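Local coordinates for segregation and condensation protein A (Bacillus subtilis, PDB 5H66), which is the kleisin subunit of the bacterial condensin-like SMC complex and probably helps to condense and segregate the chromosome, at residues H41-V44 / T45-V49. Numbering follows the deposited sequence.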
# COMPACT_ATOMS: atom_id res chain seq x y z
N HIS C 41 3.98 -27.91 -2.77
CA HIS C 41 2.75 -28.68 -2.73
C HIS C 41 1.76 -28.11 -1.73
O HIS C 41 0.55 -28.03 -2.00
CB HIS C 41 3.06 -30.14 -2.40
CG HIS C 41 2.11 -31.12 -3.01
ND1 HIS C 41 0.93 -31.50 -2.39
CD2 HIS C 41 2.16 -31.82 -4.17
CE1 HIS C 41 0.30 -32.38 -3.15
NE2 HIS C 41 1.02 -32.59 -4.23
N LEU C 42 2.25 -27.70 -0.55
CA LEU C 42 1.38 -27.15 0.48
C LEU C 42 0.62 -25.93 -0.02
O LEU C 42 -0.58 -25.78 0.25
CB LEU C 42 2.20 -26.78 1.72
CG LEU C 42 1.47 -26.69 3.06
CD1 LEU C 42 2.38 -27.14 4.19
CD2 LEU C 42 0.97 -25.28 3.31
N VAL C 43 1.29 -25.05 -0.77
CA VAL C 43 0.65 -23.84 -1.26
C VAL C 43 -0.54 -24.18 -2.15
O VAL C 43 -1.63 -23.63 -1.98
CB VAL C 43 1.68 -22.96 -2.02
CG1 VAL C 43 0.96 -21.85 -2.78
CG2 VAL C 43 2.70 -22.39 -1.06
N VAL C 44 -0.35 -25.10 -3.10
CA VAL C 44 -1.42 -25.43 -4.03
C VAL C 44 -2.58 -26.11 -3.30
O VAL C 44 -3.75 -25.86 -3.60
CB VAL C 44 -0.89 -26.31 -5.17
CG1 VAL C 44 -2.01 -26.69 -6.13
CG2 VAL C 44 0.23 -25.59 -5.91
N THR C 45 -2.27 -26.98 -2.34
CA THR C 45 -3.32 -27.56 -1.51
C THR C 45 -4.09 -26.48 -0.77
O THR C 45 -5.33 -26.48 -0.76
CB THR C 45 -2.70 -28.55 -0.51
OG1 THR C 45 -1.96 -29.54 -1.23
CG2 THR C 45 -3.78 -29.22 0.32
N PHE C 46 -3.37 -25.55 -0.14
CA PHE C 46 -4.01 -24.45 0.57
C PHE C 46 -4.94 -23.67 -0.35
O PHE C 46 -6.09 -23.38 0.00
CB PHE C 46 -2.94 -23.53 1.17
CG PHE C 46 -3.48 -22.52 2.14
CD1 PHE C 46 -3.83 -22.89 3.44
CD2 PHE C 46 -3.62 -21.19 1.78
CE1 PHE C 46 -4.32 -21.96 4.34
CE2 PHE C 46 -4.10 -20.25 2.67
CZ PHE C 46 -4.45 -20.64 3.96
N LEU C 47 -4.46 -23.33 -1.56
CA LEU C 47 -5.32 -22.63 -2.52
C LEU C 47 -6.49 -23.49 -2.95
O LEU C 47 -7.59 -22.97 -3.21
CB LEU C 47 -4.49 -22.20 -3.73
CG LEU C 47 -3.37 -21.19 -3.45
CD1 LEU C 47 -2.51 -20.96 -4.68
CD2 LEU C 47 -3.97 -19.88 -2.94
N ALA C 48 -6.28 -24.81 -3.06
CA ALA C 48 -7.38 -25.71 -3.42
C ALA C 48 -8.47 -25.68 -2.37
O ALA C 48 -9.66 -25.58 -2.69
CB ALA C 48 -6.84 -27.13 -3.62
N VAL C 49 -8.08 -25.76 -1.09
CA VAL C 49 -9.06 -25.76 -0.01
C VAL C 49 -9.86 -24.46 0.00
O VAL C 49 -11.08 -24.47 0.17
CB VAL C 49 -8.37 -26.02 1.34
CG1 VAL C 49 -9.37 -25.93 2.47
CG2 VAL C 49 -7.69 -27.37 1.34
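Val43 and Leu47 stand parallel on one flank of helix 39-54, a turn apart, and their side chains meet loosely, in a single touch of Val43 CG1 on Leu47 CD1 at 4.1 Å. Closer to the backbone the packing is tight. Leu47 carries CG beside its own backbone N (chi1 -64°), which sets that atom 3.3 Å from Val43 O. The same turn is stitched by regular alpha-helical bonds: Phe46 N reaches Leu42 O at 2.8 Å, and Leu47 N reaches Val43 O at 2.9 Å. Ala48 N to Val44 O is also 2.8 Å but more bent, 149° at the hydrogen.

On the polar flank, His41 O accepts a nearly straight bond from Thr45 N (3.0 Å) and a weak one from Arg13. His41 ND1 is hydrogen-bonded to Glu37, while the ring packs edge-to-face with Phe34.

Two chains of another protein, probably ScpB, pack on the apolar side: one on Leu42, Val43, Phe46 and Leu47, the other on Phe46 and Leu47. Elsewhere, Val44 and Ala48 rest on helix 11-23, in a domain whose antiparallel strands 28-29, 69-73 and 58-62 are consistent with the winged-helix C-terminal domain of kleisins.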